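Local coordinates for probable tRNA pseudouridine synthase D (Methanosarcina mazei, PDB 1Z2Z), which probably isomerises uridine 13 of transfer RNAs to pseudouridine, as a member of the TruD family of pseudouridine synthases, at residues K196-E204 with Y233-M244; Y15-G23 with L152-Q163. All blocks are in the same frame, centred on the assembly; numbering follows the deposited sequence.

Contact 1. Residues K196-E204 with Y233-M244; sequences KAALLYIAE and YPLRLGHERAMM
Tyr201 and Ile202, on the last turn of helix 194-202, carry most of this contact with the start of helix 238-249 and the turn leading into it. The helix segments run at 135° to one another, their axes 10.0 Å apart at closest approach. Tyr201 has CG anti to its backbone N (chi1 -171°), which carries the ring out along the opposing helix. There CB of His239 lies at the ring edge, 3.4 Å from Tyr201 OH. Further back, SE of the selenomethionine Met243 makes an oblique Met-aromatic contact, 4.7 Å from the Tyr201 ring centroid. Glu240 lays its CG 3.3 Å from Tyr201 O; the bend at chi2 then turns the carboxylate across the tyrosine, OE1 beside CE2, and OE2 forms a salt bridge with Arg217. The hydrogen bond to Tyr201 O comes from Arg179.

Ile202 uses separate branches: CG2 meets Met244 CG at 3.6 Å, whereas CG1 faces Met243 CE. Its carbonyl accepts a hydrogen bond from Tyr233 OH (2.6 Å to Ile202 O), the hydroxyl standing 42° out of the carbonyl plane. Met244 SE lies over the centre of one face of the Tyr233 ring. The contact is buried and joins two helix ends and a lead-in turn: helix 213-223 touches Tyr233 through Val220, Phe269 of helix 263-287 meets the Tyr201 ring edge-to-face, and helix 182-191 packs against Ala197 and Leu200.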
loop_
_atom_site.group_PDB
_atom_site.type_symbol
_atom_site.label_atom_id
_atom_site.label_comp_id
_atom_site.label_asym_id
_atom_site.label_seq_id
_atom_site.Cartn_x
_atom_site.Cartn_y
_atom_site.Cartn_z
ATOM N N LYS A 196 -2.844 -8.969 -24.674
ATOM C CA LYS A 196 -1.717 -8.730 -23.786
ATOM C C LYS A 196 -2.155 -8.610 -22.329
ATOM O O LYS A 196 -1.505 -9.152 -21.438
ATOM C CB LYS A 196 -0.965 -7.462 -24.216
ATOM C CG LYS A 196 -0.414 -7.522 -25.645
ATOM C CD LYS A 196 0.535 -8.710 -25.827
ATOM C CE LYS A 196 0.978 -8.880 -27.274
ATOM N NZ LYS A 196 1.879 -10.057 -27.443
ATOM N N ALA A 197 -3.257 -7.907 -22.089
ATOM C CA ALA A 197 -3.767 -7.731 -20.731
ATOM C C ALA A 197 -4.085 -9.075 -20.084
ATOM O O ALA A 197 -3.903 -9.252 -18.877
ATOM C CB ALA A 197 -5.015 -6.854 -20.745
ATOM N N ALA A 198 -4.564 -10.020 -20.887
ATOM C CA ALA A 198 -4.897 -11.340 -20.377
ATOM C C ALA A 198 -3.640 -12.173 -20.196
ATOM O O ALA A 198 -3.496 -12.883 -19.203
ATOM C CB ALA A 198 -5.854 -12.039 -21.323
ATOM N N LEU A 199 -2.727 -12.085 -21.155
ATOM C CA LEU A 199 -1.483 -12.842 -21.080
ATOM C C LEU A 199 -0.576 -12.357 -19.955
ATOM O O LEU A 199 0.074 -13.160 -19.290
ATOM C CB LEU A 199 -0.738 -12.768 -22.414
ATOM C CG LEU A 199 -0.811 -13.999 -23.326
ATOM C CD1 LEU A 199 -2.259 -14.426 -23.555
ATOM C CD2 LEU A 199 -0.128 -13.667 -24.644
ATOM N N LEU A 200 -0.533 -11.047 -19.741
ATOM C CA LEU A 200 0.299 -10.478 -18.689
ATOM C C LEU A 200 -0.099 -10.990 -17.309
ATOM O O LEU A 200 0.708 -10.973 -16.382
ATOM C CB LEU A 200 0.202 -8.950 -18.701
ATOM C CG LEU A 200 0.870 -8.186 -19.848
ATOM C CD1 LEU A 200 0.471 -6.720 -19.791
ATOM C CD2 LEU A 200 2.379 -8.337 -19.752
ATOM N N TYR A 201 -1.345 -11.438 -17.173
ATOM C CA TYR A 201 -1.853 -11.940 -15.897
ATOM C C TYR A 201 -1.788 -13.462 -15.859
ATOM O O TYR A 201 -1.401 -14.058 -14.856
ATOM C CB TYR A 201 -3.302 -11.477 -15.688
ATOM C CG TYR A 201 -3.852 -11.759 -14.305
ATOM C CD1 TYR A 201 -3.556 -10.922 -13.231
ATOM C CD2 TYR A 201 -4.624 -12.891 -14.061
ATOM C CE1 TYR A 201 -4.013 -11.209 -11.946
ATOM C CE2 TYR A 201 -5.080 -13.188 -12.780
ATOM C CZ TYR A 201 -4.767 -12.345 -11.726
ATOM O OH TYR A 201 -5.182 -12.663 -10.454
ATOM N N ILE A 202 -2.173 -14.092 -16.959
ATOM C CA ILE A 202 -2.146 -15.542 -17.037
ATOM C C ILE A 202 -0.702 -16.042 -16.949
ATOM O O ILE A 202 -0.393 -16.926 -16.147
ATOM C CB ILE A 202 -2.775 -16.017 -18.351
ATOM C CG1 ILE A 202 -4.243 -15.572 -18.394
ATOM C CG2 ILE A 202 -2.618 -17.524 -18.479
ATOM C CD1 ILE A 202 -4.905 -15.699 -19.753
ATOM N N ALA A 203 0.167 -15.459 -17.777
ATOM C CA ALA A 203 1.587 -15.801 -17.832
ATOM C C ALA A 203 2.435 -14.661 -17.254
ATOM O O ALA A 203 2.068 -14.065 -16.245
ATOM C CB ALA A 203 1.995 -16.082 -19.274
ATOM N N GLU A 204 3.566 -14.361 -17.888
ATOM C CA GLU A 204 4.449 -13.286 -17.424
ATOM C C GLU A 204 5.070 -13.568 -16.062
ATOM O O GLU A 204 4.563 -13.123 -15.033
ATOM C CB GLU A 204 3.696 -11.960 -17.335
ATOM C CG GLU A 204 4.584 -10.817 -16.860
ATOM C CD GLU A 204 5.219 -10.049 -18.005
ATOM O OE1 GLU A 204 5.598 -10.674 -19.021
ATOM O OE2 GLU A 204 5.341 -8.814 -17.873
ATOM N N TYR A 233 0.250 -25.235 -13.753
ATOM C CA TYR A 233 -0.033 -24.208 -12.756
ATOM C C TYR A 233 -0.568 -24.770 -11.439
ATOM O O TYR A 233 -1.581 -25.481 -11.410
ATOM C CB TYR A 233 -1.031 -23.184 -13.305
ATOM C CG TYR A 233 -0.453 -22.108 -14.211
ATOM C CD1 TYR A 233 0.276 -22.437 -15.358
ATOM C CD2 TYR A 233 -0.703 -20.757 -13.958
ATOM C CE1 TYR A 233 0.729 -21.447 -16.235
ATOM C CE2 TYR A 233 -0.258 -19.757 -14.826
ATOM C CZ TYR A 233 0.454 -20.108 -15.964
ATOM O OH TYR A 233 0.852 -19.130 -16.846
ATOM N N PRO A 234 0.112 -24.447 -10.324
ATOM C CA PRO A 234 -0.327 -24.938 -9.018
ATOM C C PRO A 234 -1.703 -24.380 -8.676
ATOM O O PRO A 234 -2.036 -23.246 -9.039
ATOM C CB PRO A 234 0.773 -24.447 -8.081
ATOM C CG PRO A 234 1.202 -23.168 -8.718
ATOM C CD PRO A 234 1.258 -23.530 -10.184
ATOM N N LEU A 235 -2.498 -25.199 -7.989
ATOM C CA LEU A 235 -3.859 -24.846 -7.579
ATOM C C LEU A 235 -3.886 -23.530 -6.814
ATOM O O LEU A 235 -4.930 -22.892 -6.690
ATOM C CB LEU A 235 -4.440 -25.962 -6.704
ATOM C CG LEU A 235 -4.577 -27.344 -7.344
ATOM C CD1 LEU A 235 -4.697 -28.398 -6.253
ATOM C CD2 LEU A 235 -5.779 -27.368 -8.269
ATOM N N ARG A 236 -2.726 -23.141 -6.300
ATOM C CA ARG A 236 -2.583 -21.903 -5.553
ATOM C C ARG A 236 -3.102 -20.715 -6.362
ATOM O O ARG A 236 -3.670 -19.777 -5.800
ATOM C CB ARG A 236 -1.111 -21.698 -5.188
ATOM C CG ARG A 236 -0.774 -20.331 -4.629
ATOM C CD ARG A 236 0.630 -20.326 -4.055
ATOM N NE ARG A 236 1.640 -20.731 -5.033
ATOM C CZ ARG A 236 2.151 -19.932 -5.968
ATOM N NH1 ARG A 236 1.751 -18.670 -6.059
ATOM N NH2 ARG A 236 3.063 -20.395 -6.814
ATOM N N LEU A 237 -2.915 -20.774 -7.682
ATOM C CA LEU A 237 -3.342 -19.711 -8.603
ATOM C C LEU A 237 -4.711 -19.996 -9.223
ATOM O O LEU A 237 -4.812 -20.383 -10.388
ATOM C CB LEU A 237 -2.306 -19.543 -9.720
ATOM C CG LEU A 237 -0.877 -19.280 -9.255
ATOM C CD1 LEU A 237 0.088 -19.384 -10.421
ATOM C CD2 LEU A 237 -0.816 -17.913 -8.601
ATOM N N GLY A 238 -5.760 -19.796 -8.432
ATOM C CA GLY A 238 -7.105 -20.034 -8.916
ATOM C C GLY A 238 -7.524 -19.101 -10.038
ATOM O O GLY A 238 -8.102 -19.552 -11.019
ATOM N N HIS A 239 -7.233 -17.808 -9.897
ATOM C CA HIS A 239 -7.590 -16.814 -10.905
ATOM C C HIS A 239 -6.970 -17.096 -12.275
ATOM O O HIS A 239 -7.643 -16.994 -13.302
ATOM C CB HIS A 239 -7.182 -15.406 -10.449
ATOM C CG HIS A 239 -7.812 -14.968 -9.161
ATOM N ND1 HIS A 239 -9.129 -15.231 -8.845
ATOM C CD2 HIS A 239 -7.315 -14.255 -8.123
ATOM C CE1 HIS A 239 -9.413 -14.700 -7.670
ATOM N NE2 HIS A 239 -8.329 -14.100 -7.209
ATOM N N GLU A 240 -5.689 -17.439 -12.300
ATOM C CA GLU A 240 -5.032 -17.729 -13.567
ATOM C C GLU A 240 -5.636 -18.974 -14.195
ATOM O O GLU A 240 -5.875 -19.018 -15.400
ATOM C CB GLU A 240 -3.524 -17.936 -13.375
ATOM C CG GLU A 240 -2.721 -16.650 -13.200
ATOM C CD GLU A 240 -2.698 -16.141 -11.768
ATOM O OE1 GLU A 240 -3.777 -15.998 -11.153
ATOM O OE2 GLU A 240 -1.590 -15.871 -11.258
ATOM N N ARG A 241 -5.882 -19.990 -13.376
ATOM C CA ARG A 241 -6.455 -21.234 -13.884
ATOM C C ARG A 241 -7.851 -20.988 -14.466
ATOM O O ARG A 241 -8.152 -21.396 -15.589
ATOM C CB ARG A 241 -6.519 -22.305 -12.768
ATOM C CG ARG A 241 -5.157 -22.914 -12.356
ATOM C CD ARG A 241 -5.279 -23.916 -11.191
ATOM N NE ARG A 241 -6.235 -24.998 -11.458
ATOM C CZ ARG A 241 -7.193 -25.393 -10.613
ATOM N NH1 ARG A 241 -8.015 -26.384 -10.947
ATOM N NH2 ARG A 241 -7.344 -24.793 -9.436
ATOM N N ALA A 242 -8.691 -20.302 -13.704
ATOM C CA ALA A 242 -10.051 -20.026 -14.143
ATOM C C ALA A 242 -10.076 -19.384 -15.524
ATOM O O ALA A 242 -10.945 -19.691 -16.349
ATOM C CB ALA A 242 -10.753 -19.127 -13.130
HETATM N N MSE A 243 -9.113 -18.500 -15.777
HETATM C CA MSE A 243 -9.029 -17.789 -17.056
HETATM C C MSE A 243 -8.578 -18.646 -18.227
HETATM O O MSE A 243 -9.030 -18.464 -19.360
HETATM C CB MSE A 243 -8.088 -16.598 -16.928
HETATM C CG MSE A 243 -8.543 -15.601 -15.915
HETATM SE SE MSE A 243 -7.452 -14.039 -15.908
HETATM C CE MSE A 243 -7.708 -13.469 -17.747
HETATM N N MSE A 244 -7.670 -19.570 -17.959
HETATM C CA MSE A 244 -7.179 -20.429 -19.012
HETATM C C MSE A 244 -8.283 -21.372 -19.454
HETATM O O MSE A 244 -8.382 -21.703 -20.634
HETATM C CB MSE A 244 -5.959 -21.199 -18.524
HETATM C CG MSE A 244 -4.835 -20.273 -18.084
HETATM SE SE MSE A 244 -3.204 -21.193 -17.628
HETATM C CE MSE A 244 -2.275 -20.974 -19.306
#

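Contact 2. Residues Y15-G23 with L152-Q163; sequences YSTDTTGLG and LLKKTTDEILAQ
Thr19 and Thr156 meet through their hydroxyls, Thr19 OG1 donating to Thr156 OG1 at 3.1 Å. With OG1 between backbone N and carbonyl carbon (chi1 45°) and CG2 anti to the latter, Thr19 turns hydroxyl and methyl both to the helix. One turn along, the extended Glu159 accepts a hydrogen bond from the loop backbone, Asp18 N to Glu159 OE1 3.2 Å at 160°, on the carboxylate's syn side. The Asp18 carboxylate also lies close, a pairing of like charges that Lys155 probably eases, with NZ 4.6 Å from Asp18 OD2. Farther back, the Thr20 side chain crosses Leu152 at about a right angle, Thr20 CG2 touching Leu152 CD1 at 3.4 Å, and Leu22 CD1 meets Leu153 CD2. The loop before strand 33-39 is thereby laid along helix 146-163, and Leu22 continues inward onto Val139 of strand 130-142, part of the eight-stranded mixed sheet of the pseudouridine synthase fold.

In the second shell, Thr156 OG1 in turn donates a hydrogen bond to Leu152 O (2.7 Å). A valine in place of Thr156 would probably leave Thr19 OG1 without its acceptor and Leu152 O without one of its two donors. Lys431 NZ hydrogen-bonds OG1 of both Thr17 and Thr19.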
loop_
_atom_site.group_PDB
_atom_site.type_symbol
_atom_site.label_atom_id
_atom_site.label_comp_id
_atom_site.label_asym_id
_atom_site.label_seq_id
_atom_site.Cartn_x
_atom_site.Cartn_y
_atom_site.Cartn_z
ATOM N N TYR A 15 12.802 11.146 -5.098
ATOM C CA TYR A 15 12.603 11.275 -3.658
ATOM C C TYR A 15 12.312 12.730 -3.291
ATOM O O TYR A 15 13.044 13.632 -3.703
ATOM C CB TYR A 15 13.874 10.833 -2.927
ATOM C CG TYR A 15 14.310 9.406 -3.190
ATOM C CD1 TYR A 15 13.788 8.351 -2.446
ATOM C CD2 TYR A 15 15.279 9.111 -4.153
ATOM C CE1 TYR A 15 14.226 7.037 -2.645
ATOM C CE2 TYR A 15 15.723 7.796 -4.359
ATOM C CZ TYR A 15 15.192 6.769 -3.600
ATOM O OH TYR A 15 15.616 5.475 -3.781
ATOM N N SER A 16 11.263 12.962 -2.505
ATOM C CA SER A 16 10.920 14.326 -2.098
ATOM C C SER A 16 12.087 14.940 -1.309
ATOM O O SER A 16 12.231 16.164 -1.222
ATOM C CB SER A 16 9.654 14.329 -1.235
ATOM O OG SER A 16 9.962 14.172 0.137
ATOM N N THR A 17 12.923 14.081 -0.738
ATOM C CA THR A 17 14.073 14.536 0.029
ATOM C C THR A 17 15.343 14.366 -0.809
ATOM O O THR A 17 15.465 13.404 -1.567
ATOM C CB THR A 17 14.227 13.716 1.315
ATOM O OG1 THR A 17 14.485 12.351 0.969
ATOM C CG2 THR A 17 12.960 13.792 2.161
ATOM N N ASP A 18 16.283 15.297 -0.674
ATOM C CA ASP A 18 17.540 15.226 -1.425
ATOM C C ASP A 18 18.676 14.648 -0.571
ATOM O O ASP A 18 19.848 14.733 -0.942
ATOM C CB ASP A 18 17.938 16.618 -1.907
ATOM C CG ASP A 18 18.078 17.595 -0.767
ATOM O OD1 ASP A 18 17.259 18.541 -0.687
ATOM O OD2 ASP A 18 19.000 17.404 0.060
ATOM N N THR A 19 18.325 14.077 0.577
ATOM C CA THR A 19 19.313 13.482 1.464
ATOM C C THR A 19 19.837 12.195 0.856
ATOM O O THR A 19 19.232 11.629 -0.059
ATOM C CB THR A 19 18.715 13.149 2.834
ATOM O OG1 THR A 19 17.442 12.505 2.656
ATOM C CG2 THR A 19 18.547 14.409 3.656
ATOM N N THR A 20 20.963 11.723 1.379
ATOM C CA THR A 20 21.574 10.511 0.867
ATOM C C THR A 20 20.902 9.269 1.429
ATOM O O THR A 20 20.431 9.261 2.566
ATOM C CB THR A 20 23.098 10.496 1.161
ATOM O OG1 THR A 20 23.664 9.254 0.735
ATOM C CG2 THR A 20 23.351 10.696 2.631
ATOM N N GLY A 21 20.855 8.234 0.597
ATOM C CA GLY A 21 20.243 6.978 0.976
ATOM C C GLY A 21 20.945 6.330 2.143
ATOM O O GLY A 21 22.050 5.802 2.009
ATOM N N LEU A 22 20.284 6.383 3.290
ATOM C CA LEU A 22 20.783 5.820 4.530
ATOM C C LEU A 22 21.207 4.371 4.333
ATOM O O LEU A 22 22.110 3.884 5.010
ATOM C CB LEU A 22 19.687 5.921 5.581
ATOM C CG LEU A 22 20.067 5.818 7.048
ATOM C CD1 LEU A 22 18.980 6.492 7.871
ATOM C CD2 LEU A 22 20.245 4.359 7.442
ATOM N N GLY A 23 20.559 3.688 3.392
ATOM C CA GLY A 23 20.888 2.299 3.123
ATOM C C GLY A 23 20.614 1.410 4.319
ATOM O O GLY A 23 19.774 1.738 5.158
ATOM N N LEU A 152 22.490 12.626 9.398
ATOM C CA LEU A 152 21.874 12.284 8.127
ATOM C C LEU A 152 20.372 12.140 8.351
ATOM O O LEU A 152 19.568 12.437 7.468
ATOM C CB LEU A 152 22.461 10.969 7.597
ATOM C CG LEU A 152 22.447 10.694 6.084
ATOM C CD1 LEU A 152 23.233 9.423 5.802
ATOM C CD2 LEU A 152 21.025 10.567 5.560
ATOM N N LEU A 153 20.004 11.684 9.545
ATOM C CA LEU A 153 18.603 11.492 9.907
ATOM C C LEU A 153 17.892 12.819 10.139
ATOM O O LEU A 153 16.763 13.018 9.685
ATOM C CB LEU A 153 18.499 10.640 11.179
ATOM C CG LEU A 153 18.760 9.132 11.068
ATOM C CD1 LEU A 153 18.965 8.545 12.455
ATOM C CD2 LEU A 153 17.589 8.451 10.364
ATOM N N LYS A 154 18.561 13.724 10.848
ATOM C CA LYS A 154 17.988 15.026 11.159
ATOM C C LYS A 154 17.676 15.821 9.902
ATOM O O LYS A 154 16.676 16.535 9.845
ATOM C CB LYS A 154 18.936 15.826 12.061
ATOM C CG LYS A 154 18.333 17.128 12.604
ATOM C CD LYS A 154 18.509 18.304 11.636
ATOM C CE LYS A 154 17.507 19.430 11.908
ATOM N NZ LYS A 154 16.109 19.045 11.517
ATOM N N LYS A 155 18.534 15.694 8.898
ATOM C CA LYS A 155 18.331 16.416 7.652
ATOM C C LYS A 155 17.148 15.811 6.896
ATOM O O LYS A 155 16.255 16.535 6.452
ATOM C CB LYS A 155 19.601 16.368 6.786
ATOM C CG LYS A 155 19.939 17.689 6.080
ATOM C CD LYS A 155 21.011 17.503 5.004
ATOM C CE LYS A 155 21.477 18.836 4.406
ATOM N NZ LYS A 155 20.379 19.669 3.828
ATOM N N THR A 156 17.132 14.487 6.768
ATOM C CA THR A 156 16.048 13.812 6.063
ATOM C C THR A 156 14.721 14.122 6.744
ATOM O O THR A 156 13.694 14.261 6.083
ATOM C CB THR A 156 16.241 12.276 6.041
ATOM O OG1 THR A 156 17.591 11.957 5.672
ATOM C CG2 THR A 156 15.285 11.640 5.033
ATOM N N THR A 157 14.763 14.220 8.069
ATOM C CA THR A 157 13.591 14.526 8.895
ATOM C C THR A 157 13.138 15.962 8.616
ATOM O O THR A 157 11.999 16.193 8.215
ATOM C CB THR A 157 13.934 14.405 10.405
ATOM O OG1 THR A 157 14.359 13.071 10.698
ATOM C CG2 THR A 157 12.730 14.755 11.259
ATOM N N ASP A 158 14.044 16.918 8.834
ATOM C CA ASP A 158 13.764 18.333 8.607
ATOM C C ASP A 158 13.012 18.583 7.307
ATOM O O ASP A 158 11.952 19.211 7.308
ATOM C CB ASP A 158 15.054 19.161 8.583
ATOM C CG ASP A 158 14.948 20.380 7.658
ATOM O OD1 ASP A 158 15.122 20.226 6.425
ATOM O OD2 ASP A 158 14.674 21.494 8.157
ATOM N N GLU A 159 13.566 18.117 6.192
ATOM C CA GLU A 159 12.902 18.332 4.917
ATOM C C GLU A 159 11.513 17.752 4.979
ATOM O O GLU A 159 10.561 18.344 4.472
ATOM C CB GLU A 159 13.690 17.701 3.767
ATOM C CG GLU A 159 14.843 18.569 3.296
ATOM C CD GLU A 159 15.633 17.954 2.162
ATOM O OE1 GLU A 159 15.043 17.650 1.104
ATOM O OE2 GLU A 159 16.858 17.774 2.328
ATOM N N ILE A 160 11.393 16.599 5.626
ATOM C CA ILE A 160 10.101 15.940 5.748
ATOM C C ILE A 160 9.137 16.788 6.560
ATOM O O ILE A 160 8.036 17.107 6.111
ATOM C CB ILE A 160 10.249 14.565 6.403
ATOM C CG1 ILE A 160 10.927 13.605 5.426
ATOM C CG2 ILE A 160 8.892 14.031 6.799
ATOM C CD1 ILE A 160 11.127 12.219 5.974
ATOM N N LEU A 161 9.566 17.157 7.757
ATOM C CA LEU A 161 8.741 17.965 8.631
ATOM C C LEU A 161 8.286 19.224 7.904
ATOM O O LEU A 161 7.149 19.665 8.069
ATOM C CB LEU A 161 9.529 18.327 9.893
ATOM C CG LEU A 161 8.923 17.927 11.248
ATOM C CD1 LEU A 161 8.412 16.484 11.225
ATOM C CD2 LEU A 161 9.977 18.104 12.327
ATOM N N ALA A 162 9.176 19.777 7.085
ATOM C CA ALA A 162 8.900 20.995 6.323
ATOM C C ALA A 162 7.948 20.774 5.150
ATOM O O ALA A 162 7.017 21.553 4.939
ATOM C CB ALA A 162 10.206 21.592 5.817
ATOM N N GLN A 163 8.194 19.723 4.379
ATOM C CA GLN A 163 7.354 19.421 3.230
ATOM C C GLN A 163 5.982 18.925 3.677
ATOM O O GLN A 163 5.071 18.758 2.862
ATOM C CB GLN A 163 8.010 18.356 2.356
ATOM C CG GLN A 163 7.130 17.971 1.197
ATOM C CD GLN A 163 7.586 16.713 0.503
ATOM O OE1 GLN A 163 7.727 15.655 1.131
ATOM N NE2 GLN A 163 7.804 16.810 -0.808
#

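How the contacts relate
Contacts 1 and 2 sit on opposite sides of the chain's centre, their own centres 41 Å apart and lying 23 and 21 Å from it, respectively. Their nearest atoms are about 23 Å apart, so no side chain links them directly. In sequence they are in series: contact 2, between 15-23 and 152-163, closes before contact 1, between 196-204 and 233-244, opens. Their settings differ, since contact 2 joins a loop and a helix beside the main mixed sheet, whereas contact 1 packs helices within the TRUD region. Both lie away from Asp86, the predicted nucleophile, and are best read as structural packing in two separate parts of the synthase.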